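Local atomic coordinates of hydroquinone dioxygenase large subunit (PDB entry 4ZXA), a protein that catalyses, as the large subunit of a two-subunit iron(II)-dependent hydroquinone 1,2-dioxygenase, the ring-cleaving oxidation of hydroquinone. Residues Gly77-Trp82 with Val254-Asp259; Arg92-Lys97 with Thr117-Thr122; Asp86-Thr91 with Leu100-Phe105; Met70-Ala75 with Asp142-Pro147. All blocks are in the same frame, centred on the assembly; numbering follows the deposited sequence.

Interaction 1. Residues Gly77-Trp82 with Val254-Asp259; sequences GFFYGW and VFHGND. With CD (cadmium ion), chain I; H8N (4-hydroxybenzonitrile), chain J.
His256 and Tyr80 meet through a hydrogen bond that uses the ring nitrogen facing away from the metal. His256 NE2 donates to Tyr80 O at 2.8 Å with an N-H...O angle of 162°; the oxygen lies near the imidazole plane, whereas the donor stands above the Tyr80 carbonyl plane. The other nitrogen, His256 ND1, binds the cadmium ion at 2.2 Å, so both ring nitrogens are engaged and the rotation of the ring is fixed. Phe79 CE2 lies over one face of the imidazole, 3.4 Å from His256 CE1; the two ring planes are 32° apart.

The backbones pair at Trp82 and Gly257 in an antiparallel hydrogen-bonded pair: Trp82 N gives to Gly257 O at 2.9 Å, and Gly257 N to Trp82 O at 2.8 Å. The edge of the Trp82 indole meets the Gly257 and Asn258 carbonyls, CZ3 lying 3.5 Å from Asn258 O. Asn258 OD1 binds the metal at 2.3 Å while its ND2 donates to Pro298 O, and Asp259 OD2 is hydrogen-bonded to Tyr95 OH. The nitrile nitrogen of 4-hydroxybenzonitrile, Glu262 and His303 complete the cadmium site. Two histidines, a glutamate and Asn258 around a metal are consistent with a cupin-type active site, the cadmium probably standing where iron(II) would bind.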
# COMPACT_ATOMS: atom_id res chain seq x y z
N GLY E 77 15.61 15.12 -8.12
CA GLY E 77 15.90 15.43 -9.50
C GLY E 77 15.82 14.19 -10.36
O GLY E 77 16.56 14.03 -11.34
N PHE E 78 14.90 13.30 -9.98
CA PHE E 78 14.67 12.04 -10.69
C PHE E 78 15.75 10.99 -10.45
O PHE E 78 15.75 9.93 -11.08
CB PHE E 78 14.37 12.28 -12.18
CG PHE E 78 13.15 13.12 -12.39
CD1 PHE E 78 11.87 12.57 -12.24
CD2 PHE E 78 13.26 14.47 -12.69
CE1 PHE E 78 10.72 13.35 -12.41
CE2 PHE E 78 12.13 15.26 -12.86
CZ PHE E 78 10.85 14.69 -12.72
N PHE E 79 16.66 11.29 -9.53
CA PHE E 79 17.57 10.28 -9.01
C PHE E 79 18.38 9.63 -10.14
O PHE E 79 18.84 10.32 -11.05
CB PHE E 79 16.76 9.23 -8.25
CG PHE E 79 17.51 8.56 -7.13
CD1 PHE E 79 18.67 9.13 -6.62
CD2 PHE E 79 17.07 7.36 -6.60
CE1 PHE E 79 19.38 8.51 -5.58
CE2 PHE E 79 17.77 6.73 -5.57
CZ PHE E 79 18.92 7.30 -5.06
N TYR E 80 18.54 8.32 -10.06
CA TYR E 80 19.25 7.53 -11.08
C TYR E 80 18.39 6.33 -11.35
O TYR E 80 17.59 5.95 -10.50
CB TYR E 80 20.61 7.04 -10.56
CG TYR E 80 21.45 8.15 -10.04
CD1 TYR E 80 22.22 8.91 -10.91
CD2 TYR E 80 21.45 8.48 -8.70
CE1 TYR E 80 22.99 9.95 -10.44
CE2 TYR E 80 22.21 9.53 -8.22
CZ TYR E 80 22.98 10.26 -9.09
OH TYR E 80 23.75 11.30 -8.62
N GLY E 81 18.56 5.70 -12.49
CA GLY E 81 17.82 4.48 -12.77
C GLY E 81 16.31 4.66 -12.68
O GLY E 81 15.77 5.70 -13.08
N TRP E 82 15.62 3.65 -12.15
CA TRP E 82 14.16 3.63 -12.17
C TRP E 82 13.56 3.94 -10.80
O TRP E 82 13.79 3.21 -9.83
CB TRP E 82 13.63 2.27 -12.63
CG TRP E 82 13.99 1.86 -14.02
CD1 TRP E 82 13.15 1.76 -15.09
CD2 TRP E 82 15.29 1.46 -14.50
NE1 TRP E 82 13.84 1.33 -16.21
CE2 TRP E 82 15.16 1.14 -15.86
CE3 TRP E 82 16.55 1.35 -13.90
CZ2 TRP E 82 16.24 0.72 -16.65
CZ3 TRP E 82 17.63 0.93 -14.68
CH2 TRP E 82 17.46 0.62 -16.03
N VAL E 254 9.26 4.81 -2.60
CA VAL E 254 9.30 4.22 -3.92
C VAL E 254 10.05 2.92 -3.81
O VAL E 254 10.75 2.71 -2.83
CB VAL E 254 10.09 5.11 -4.94
CG1 VAL E 254 9.36 6.41 -5.19
CG2 VAL E 254 11.52 5.37 -4.45
N PHE E 255 9.93 2.05 -4.80
CA PHE E 255 10.97 1.03 -4.94
C PHE E 255 11.91 1.40 -6.08
O PHE E 255 11.50 1.86 -7.16
CB PHE E 255 10.44 -0.42 -4.99
CG PHE E 255 9.71 -0.81 -6.25
CD1 PHE E 255 8.31 -0.77 -6.31
CD2 PHE E 255 10.42 -1.28 -7.37
CE1 PHE E 255 7.62 -1.17 -7.47
CE2 PHE E 255 9.74 -1.67 -8.55
CZ PHE E 255 8.34 -1.62 -8.60
N HIS E 256 13.20 1.26 -5.81
CA HIS E 256 14.22 1.78 -6.70
C HIS E 256 14.86 0.69 -7.53
O HIS E 256 15.30 -0.33 -6.99
CB HIS E 256 15.30 2.50 -5.90
CG HIS E 256 16.31 3.18 -6.76
ND1 HIS E 256 17.63 3.28 -6.41
CD2 HIS E 256 16.18 3.79 -7.95
CE1 HIS E 256 18.29 3.93 -7.35
NE2 HIS E 256 17.43 4.26 -8.30
N GLY E 257 14.91 0.89 -8.84
CA GLY E 257 15.67 0.02 -9.73
C GLY E 257 17.02 0.66 -10.03
O GLY E 257 17.09 1.75 -10.60
N ASN E 258 18.10 -0.01 -9.62
CA ASN E 258 19.45 0.55 -9.69
C ASN E 258 20.06 0.65 -11.10
O ASN E 258 19.68 -0.10 -11.99
CB ASN E 258 20.38 -0.26 -8.78
CG ASN E 258 20.28 0.13 -7.31
OD1 ASN E 258 19.32 0.77 -6.88
ND2 ASN E 258 21.28 -0.27 -6.53
N ASP E 259 21.02 1.55 -11.30
CA ASP E 259 21.84 1.52 -12.52
C ASP E 259 23.33 1.75 -12.24
O ASP E 259 24.12 1.99 -13.16
CB ASP E 259 21.34 2.53 -13.54
CG ASP E 259 21.70 3.95 -13.18
OD1 ASP E 259 22.00 4.22 -12.00
OD2 ASP E 259 21.68 4.81 -14.09
CD CD I . 18.79 2.08 -5.02
NAA H8N J . 18.03 3.71 -3.52
CAC H8N J . 17.83 4.38 -2.62
CAI H8N J . 17.60 5.23 -1.41
CAF H8N J . 17.97 4.74 -0.17
CAD H8N J . 17.77 5.51 0.97
CAH H8N J . 17.18 6.75 0.83
OAB H8N J . 16.96 7.51 1.95
CAE H8N J . 16.80 7.25 -0.41
CAG H8N J . 17.01 6.48 -1.55

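Interaction 2. Residues Arg92-Lys97 with Thr117-Thr122; sequences RNYYGK and TENFET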
# COMPACT_ATOMS: atom_id res chain seq x y z
N ARG E 92 12.39 6.96 -15.36
CA ARG E 92 13.75 6.48 -15.54
C ARG E 92 14.49 7.73 -15.90
O ARG E 92 14.13 8.40 -16.85
CB ARG E 92 13.81 5.48 -16.69
CG ARG E 92 14.91 4.43 -16.57
CD ARG E 92 16.33 5.03 -16.58
NE ARG E 92 17.33 3.99 -16.79
CZ ARG E 92 18.65 4.17 -16.76
NH1 ARG E 92 19.16 5.37 -16.49
NH2 ARG E 92 19.47 3.16 -16.99
N ASN E 93 15.49 8.09 -15.10
CA ASN E 93 16.24 9.29 -15.40
C ASN E 93 17.28 8.95 -16.46
O ASN E 93 18.06 8.01 -16.28
CB ASN E 93 16.91 9.87 -14.15
CG ASN E 93 17.31 11.33 -14.33
OD1 ASN E 93 17.25 11.86 -15.43
ND2 ASN E 93 17.72 11.98 -13.23
N TYR E 94 17.26 9.73 -17.53
CA TYR E 94 18.22 9.62 -18.61
C TYR E 94 19.15 10.83 -18.62
O TYR E 94 19.82 11.10 -19.61
CB TYR E 94 17.54 9.35 -19.94
CG TYR E 94 17.11 7.91 -20.05
CD1 TYR E 94 18.04 6.89 -20.00
CD2 TYR E 94 15.77 7.56 -20.16
CE1 TYR E 94 17.67 5.57 -20.08
CE2 TYR E 94 15.39 6.24 -20.24
CZ TYR E 94 16.34 5.25 -20.19
OH TYR E 94 15.97 3.94 -20.27
N TYR E 95 19.21 11.53 -17.49
CA TYR E 95 20.14 12.65 -17.32
C TYR E 95 20.11 13.81 -18.32
O TYR E 95 21.12 14.16 -18.91
CB TYR E 95 21.54 12.08 -17.13
CG TYR E 95 21.49 10.81 -16.32
CD1 TYR E 95 20.96 10.81 -15.04
CD2 TYR E 95 21.94 9.61 -16.85
CE1 TYR E 95 20.89 9.65 -14.30
CE2 TYR E 95 21.87 8.45 -16.11
CZ TYR E 95 21.35 8.48 -14.84
OH TYR E 95 21.28 7.33 -14.10
N GLY E 96 18.91 14.36 -18.53
CA GLY E 96 18.68 15.45 -19.45
C GLY E 96 17.28 15.27 -20.00
O GLY E 96 16.54 16.21 -20.26
N LYS E 97 16.95 14.00 -20.17
CA LYS E 97 15.62 13.52 -20.53
C LYS E 97 15.13 12.53 -19.47
O LYS E 97 15.93 11.82 -18.86
CB LYS E 97 15.65 12.84 -21.90
CG LYS E 97 15.89 13.78 -23.08
CD LYS E 97 16.42 13.02 -24.31
CE LYS E 97 16.12 13.76 -25.62
NZ LYS E 97 16.59 15.18 -25.63
N THR E 117 5.10 4.40 -22.56
CA THR E 117 6.22 5.22 -22.08
C THR E 117 6.34 6.46 -22.95
O THR E 117 6.11 6.38 -24.16
CB THR E 117 7.57 4.49 -22.18
OG1 THR E 117 7.44 3.14 -21.73
CG2 THR E 117 8.65 5.23 -21.38
N GLU E 118 6.70 7.60 -22.36
CA GLU E 118 6.97 8.81 -23.14
C GLU E 118 8.13 9.58 -22.55
O GLU E 118 8.26 9.67 -21.33
CB GLU E 118 5.73 9.72 -23.22
CG GLU E 118 6.03 11.02 -23.97
CD GLU E 118 4.78 11.78 -24.40
OE1 GLU E 118 3.66 11.28 -24.14
OE2 GLU E 118 4.93 12.87 -25.00
N ASN E 119 8.97 10.14 -23.41
CA ASN E 119 10.19 10.83 -22.99
C ASN E 119 9.98 12.33 -22.84
O ASN E 119 9.18 12.92 -23.57
CB ASN E 119 11.31 10.55 -23.97
CG ASN E 119 12.66 11.02 -23.47
OD1 ASN E 119 13.13 12.10 -23.82
ND2 ASN E 119 13.29 10.20 -22.63
N PHE E 120 10.67 12.95 -21.89
CA PHE E 120 10.45 14.37 -21.61
C PHE E 120 11.74 15.11 -21.29
O PHE E 120 12.65 14.56 -20.67
CB PHE E 120 9.47 14.55 -20.45
CG PHE E 120 8.07 14.09 -20.76
CD1 PHE E 120 7.16 14.96 -21.34
CD2 PHE E 120 7.66 12.80 -20.45
CE1 PHE E 120 5.85 14.55 -21.61
CE2 PHE E 120 6.35 12.38 -20.73
CZ PHE E 120 5.45 13.26 -21.32
N GLU E 121 11.83 16.37 -21.72
CA GLU E 121 12.93 17.23 -21.31
C GLU E 121 12.79 17.47 -19.82
O GLU E 121 11.74 17.91 -19.35
CB GLU E 121 12.90 18.55 -22.07
CG GLU E 121 13.04 18.44 -23.59
CD GLU E 121 14.41 17.95 -24.03
OE1 GLU E 121 15.40 18.21 -23.31
OE2 GLU E 121 14.50 17.30 -25.10
N THR E 122 13.84 17.20 -19.07
CA THR E 122 13.74 17.27 -17.62
C THR E 122 12.97 18.49 -17.07
O THR E 122 12.10 18.34 -16.22
CB THR E 122 15.12 17.17 -16.97
OG1 THR E 122 15.70 15.92 -17.35
CG2 THR E 122 15.01 17.24 -15.46
O HOH W 1 17.23 14.26 -15.96
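Lys97 and Glu121 face each other as an antiparallel non-hydrogen-bonded pair, their CA atoms 4.6 Å apart, where the outermost strand 116-121 of an antiparallel sheet runs beside the start of strand 97-102. Lys97 buries the most surface here, followed by Asn119 and then Thr122.

The aliphatic part of Lys97 crosses the Asn119 side chain at about a right angle, with Lys97 CB and CG each 3.3 Å from Asn119 OD1. Farther out, Lys97 and Glu121 lie side by side, pointing the same way; a bend in the lysine at chi4 (53°) places NZ 3.0 Å from Glu121 OE2. This salt bridge reaches the carboxylate oxygen on its syn side, 24° out of plane.

Asn119 CG is anti to its backbone N, and ND2 is hydrogen-bonded to Asp99 OD1, a bond that holds the amide in its orientation. An alanine in place of Asn119 would probably leave Asp99 OD1 without this donor and the methylenes of Lys97 without the amide they lie across, so that the lysine chain could turn more freely.

Thr122 opens helix 122-136, with Glu121 at the N-cap position, and ties the turn at Gly96 to the helix start. Its backbone N donates to Gly96 O at 3.1 Å, almost straight at 174° though from above the carbonyl plane. Beside this bond one water joins three groups: it donates to Asn93 OD1, accepts from Gly96 N at 3.1 Å and lies 2.7 Å from Thr122 OG1.

Interaction 3. Residues Asp86-Thr91 with Leu100-Phe105; sequences DHVIGT and LYAGTF
Backbone hydrogen bonds set the register of Gly90 and Tyr101, an antiparallel hydrogen-bonded pair. Tyr101 N donates to Gly90 O at 3.0 Å, and Gly90 N to Tyr101 O at 3.2 Å. Two residues along, Gly103 N gives to Val88 O at 2.6 Å, which also accepts from a water.

The aromatic contact lies on the same pair. Tyr101 CG sits between its backbone N and carbonyl carbon (chi1 57°), and the phenol covers the Gly90 backbone. Gly90 O lies 3.2 Å above the ring plane, over its centre, and Gly90 CA makes a CH-pi contact 3.8 Å from the centroid. Phe105 CD1 meets the opposite face. An alanine at Tyr101 would probably open a gap between Gly90 and Phe105 and leave both without the ring they pack on.

Apolar contacts occupy the other face: Ile89 CD1 touches Ala102 CB at 3.5 Å, and Thr91 CG2 meets Leu100 CD1 at 3.7 Å. Strands 37-41, 45-52 and 55-62 pack on this face. At the hairpin's open end, Asp86 OD1 accepts from Val88 N and Ile89 N, the first bond making an Asx turn. This is a beta hairpin in the antiparallel sheet that carries metal-binding strand 251-257.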
# COMPACT_ATOMS: atom_id res chain seq x y z
N ASP E 86 4.92 2.77 -7.88
CA ASP E 86 4.32 1.49 -7.54
C ASP E 86 4.59 0.58 -8.73
O ASP E 86 5.36 0.94 -9.61
CB ASP E 86 2.82 1.62 -7.20
CG ASP E 86 1.93 1.86 -8.42
OD1 ASP E 86 2.43 1.85 -9.58
OD2 ASP E 86 0.71 2.04 -8.22
N HIS E 87 3.98 -0.59 -8.76
CA HIS E 87 4.34 -1.58 -9.77
C HIS E 87 3.84 -1.25 -11.18
O HIS E 87 4.03 -2.04 -12.11
CB HIS E 87 3.92 -2.98 -9.34
CG HIS E 87 4.68 -3.49 -8.15
ND1 HIS E 87 4.28 -3.24 -6.85
CD2 HIS E 87 5.82 -4.21 -8.07
CE1 HIS E 87 5.14 -3.80 -6.02
NE2 HIS E 87 6.08 -4.39 -6.73
N VAL E 88 3.21 -0.09 -11.33
CA VAL E 88 2.77 0.35 -12.65
C VAL E 88 3.47 1.63 -13.10
O VAL E 88 3.94 1.71 -14.23
CB VAL E 88 1.24 0.55 -12.68
CG1 VAL E 88 0.80 1.09 -14.02
CG2 VAL E 88 0.55 -0.76 -12.37
N ILE E 89 3.56 2.61 -12.21
CA ILE E 89 3.98 3.96 -12.58
C ILE E 89 5.39 4.30 -12.11
O ILE E 89 5.75 4.04 -10.97
CB ILE E 89 3.02 5.01 -11.99
CG1 ILE E 89 1.61 4.82 -12.56
CG2 ILE E 89 3.53 6.40 -12.27
CD1 ILE E 89 1.52 5.05 -14.07
N GLY E 90 6.18 4.91 -12.99
CA GLY E 90 7.56 5.20 -12.67
C GLY E 90 8.29 6.08 -13.67
O GLY E 90 7.78 6.39 -14.75
N THR E 91 9.49 6.50 -13.29
CA THR E 91 10.33 7.30 -14.17
C THR E 91 11.72 6.70 -14.26
O THR E 91 12.17 5.99 -13.35
CB THR E 91 10.42 8.75 -13.70
OG1 THR E 91 10.74 8.78 -12.31
CG2 THR E 91 9.09 9.44 -13.88
N LEU E 100 8.67 8.89 -18.60
CA LEU E 100 7.54 8.55 -17.73
C LEU E 100 6.87 7.33 -18.33
O LEU E 100 6.51 7.34 -19.51
CB LEU E 100 6.53 9.69 -17.63
CG LEU E 100 5.31 9.39 -16.76
CD1 LEU E 100 5.72 8.94 -15.36
CD2 LEU E 100 4.44 10.62 -16.66
N TYR E 101 6.71 6.29 -17.53
CA TYR E 101 6.13 5.04 -18.01
C TYR E 101 5.01 4.50 -17.12
O TYR E 101 4.96 4.77 -15.92
CB TYR E 101 7.21 3.97 -18.16
CG TYR E 101 8.00 3.69 -16.90
CD1 TYR E 101 9.23 4.30 -16.68
CD2 TYR E 101 7.53 2.80 -15.93
CE1 TYR E 101 9.97 4.04 -15.56
CE2 TYR E 101 8.27 2.54 -14.78
CZ TYR E 101 9.49 3.17 -14.61
OH TYR E 101 10.23 2.93 -13.48
N ALA E 102 4.13 3.72 -17.73
CA ALA E 102 3.04 3.04 -17.03
C ALA E 102 3.01 1.60 -17.47
O ALA E 102 2.60 1.31 -18.59
CB ALA E 102 1.69 3.71 -17.34
N GLY E 103 3.45 0.70 -16.59
CA GLY E 103 3.41 -0.72 -16.86
C GLY E 103 4.55 -1.21 -17.73
O GLY E 103 4.71 -2.39 -17.99
N THR E 104 5.37 -0.28 -18.20
CA THR E 104 6.39 -0.66 -19.15
C THR E 104 7.37 -1.66 -18.55
O THR E 104 7.86 -2.56 -19.23
CB THR E 104 7.14 0.56 -19.68
OG1 THR E 104 6.23 1.34 -20.46
CG2 THR E 104 8.34 0.15 -20.53
N PHE E 105 7.66 -1.49 -17.27
CA PHE E 105 8.59 -2.38 -16.60
C PHE E 105 7.86 -3.34 -15.69
O PHE E 105 8.30 -3.64 -14.59
CB PHE E 105 9.65 -1.57 -15.88
CG PHE E 105 10.42 -0.70 -16.80
CD1 PHE E 105 10.14 0.65 -16.89
CD2 PHE E 105 11.37 -1.25 -17.66
CE1 PHE E 105 10.83 1.47 -17.79
CE2 PHE E 105 12.07 -0.44 -18.56
CZ PHE E 105 11.80 0.92 -18.63
O HOH W 2 7.41 -1.99 -12.46
O HOH W 3 6.00 -0.34 -14.96

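Interaction 4. Residues Met70-Ala75 with Asp142-Pro147; sequences MMRDVA and DPFAAP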
# COMPACT_ATOMS: atom_id res chain seq x y z
N MET E 70 6.14 11.20 -5.46
CA MET E 70 6.46 12.28 -6.40
C MET E 70 7.32 13.30 -5.70
O MET E 70 8.21 13.91 -6.32
CB MET E 70 5.19 12.96 -6.95
CG MET E 70 5.51 14.17 -7.83
SD MET E 70 4.10 14.75 -8.80
CE MET E 70 3.93 13.37 -9.95
N MET E 71 7.08 13.46 -4.41
CA MET E 71 7.90 14.35 -3.60
C MET E 71 9.35 13.92 -3.64
O MET E 71 10.23 14.76 -3.73
CB MET E 71 7.43 14.38 -2.15
CG MET E 71 8.27 15.30 -1.29
SD MET E 71 7.86 17.03 -1.51
CE MET E 71 9.35 17.67 -2.28
N ARG E 72 9.60 12.61 -3.57
CA ARG E 72 10.98 12.14 -3.64
C ARG E 72 11.53 12.39 -5.03
O ARG E 72 12.64 12.90 -5.18
CB ARG E 72 11.13 10.65 -3.23
CG ARG E 72 10.76 10.34 -1.75
CD ARG E 72 11.34 11.37 -0.81
NE ARG E 72 11.07 11.14 0.60
CZ ARG E 72 9.88 11.31 1.18
NH1 ARG E 72 8.82 11.66 0.46
NH2 ARG E 72 9.75 11.11 2.48
N ASP E 73 10.75 12.05 -6.06
CA ASP E 73 11.22 12.18 -7.44
C ASP E 73 11.62 13.62 -7.74
O ASP E 73 12.60 13.87 -8.46
CB ASP E 73 10.18 11.71 -8.45
CG ASP E 73 10.79 10.90 -9.59
OD1 ASP E 73 12.03 10.74 -9.64
OD2 ASP E 73 10.01 10.42 -10.44
N VAL E 74 10.87 14.57 -7.19
CA VAL E 74 11.14 15.98 -7.44
C VAL E 74 12.35 16.45 -6.66
O VAL E 74 13.19 17.18 -7.20
CB VAL E 74 9.94 16.87 -7.10
CG1 VAL E 74 10.40 18.29 -6.81
CG2 VAL E 74 8.94 16.84 -8.23
N ALA E 75 12.44 16.02 -5.41
CA ALA E 75 13.51 16.45 -4.53
C ALA E 75 14.84 15.87 -4.99
O ALA E 75 15.89 16.49 -4.79
CB ALA E 75 13.23 16.06 -3.08
N ASP E 142 2.19 16.68 4.90
CA ASP E 142 3.58 16.91 4.54
C ASP E 142 4.16 15.62 3.95
O ASP E 142 4.48 14.69 4.69
CB ASP E 142 4.36 17.34 5.78
CG ASP E 142 5.88 17.29 5.59
OD1 ASP E 142 6.37 17.23 4.44
OD2 ASP E 142 6.58 17.32 6.61
N PRO E 143 4.30 15.58 2.62
CA PRO E 143 4.77 14.43 1.83
C PRO E 143 6.20 13.97 2.19
O PRO E 143 6.61 12.88 1.77
CB PRO E 143 4.77 14.95 0.39
CG PRO E 143 4.02 16.21 0.42
CD PRO E 143 4.15 16.78 1.80
N PHE E 144 6.93 14.78 2.95
CA PHE E 144 8.31 14.46 3.31
C PHE E 144 8.44 13.81 4.69
O PHE E 144 9.55 13.50 5.14
CB PHE E 144 9.13 15.74 3.27
CG PHE E 144 10.16 15.76 2.19
CD1 PHE E 144 10.36 16.91 1.44
CD2 PHE E 144 10.96 14.66 1.94
CE1 PHE E 144 11.31 16.94 0.45
CE2 PHE E 144 11.93 14.69 0.96
CZ PHE E 144 12.10 15.83 0.22
N ALA E 145 7.32 13.62 5.37
CA ALA E 145 7.34 13.13 6.74
C ALA E 145 6.72 11.74 6.85
O ALA E 145 5.97 11.32 5.97
CB ALA E 145 6.61 14.10 7.64
N ALA E 146 7.05 11.04 7.94
CA ALA E 146 6.42 9.76 8.24
C ALA E 146 4.98 9.98 8.66
O ALA E 146 4.61 11.08 9.07
CB ALA E 146 7.18 9.04 9.33
N PRO E 147 4.17 8.92 8.55
CA PRO E 147 2.73 9.05 8.81
C PRO E 147 2.43 9.53 10.22
O PRO E 147 1.56 10.36 10.41
CB PRO E 147 2.22 7.63 8.57
CG PRO E 147 3.20 7.06 7.56
CD PRO E 147 4.52 7.64 7.93
O HOH W 4 7.34 10.47 3.59
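Met71 and Pro143 bring the last turns of helix 63-75 to within 6.3 Å, CA to CA, of a type I beta turn from Asp142 to Ala145. The turn is closed by Ala145 N to Asp142 O, and Asp142 OD1 accepts from Phe144 N to add an Asx turn.

Phe144 packs beside the helix. Met71 CG stands over the ring face, 3.8 Å from its centroid and 12° off the normal, a CH-pi contact. Met71 crosses the Phe144 side chain at about a right angle, bent at chi2 and chi3, and CE comes 3.4 Å from Phe144 CE1; SD makes an oblique Met-aromatic contact. Ala75 CB meets the ring edge, 3.5 Å from Phe144 CZ.

Arg72 places a face of its guanidinium over Phe144 CD2, which is 3.6 Å from Arg72 CZ, with the two planes 55° apart. At its edge, NH1 donates to Pro143 O at 2.8 Å. NH2 gives to a water at 2.7 Å, which donates to Pro143 O and Ala145 O. NE and NH2 also donate to Trp230 O and Thr229 O, so all three guanidinium nitrogens are engaged. Trp230 lines the 4-hydroxybenzonitrile pocket, so the arginine is second shell to it.

Ile165 of helix 162-165 covers Met71 and Pro143, helix 122-136 packs on Met70 and Val74, and Ala146 and Pro147 touch Tyr44 of another copy of this protein.

In the fold
From the N terminus, helix 63-75 comes first, and interaction 4 joins its end to the turn at 142-147, closing a loop of 66 residues that contains interactions 2 and 3 entirely. The chain then enters 77-82, which pairs with 254-259: interaction 1 spans 171 residues, also encloses interactions 2 and 3, and crosses interaction 4. Interaction 3 pairs hairpin strands 89-93 and 97-102; interaction 2 adds strand 116-121, and these two cross. Interactions 1, 2 and 3 thus reach one antiparallel sheet, extending from its edge strand to the metal-binding strand 251-257. Thr91 with Asp73 links interactions 3 and 4, while Phe79 with Asn93 links 1 and 2.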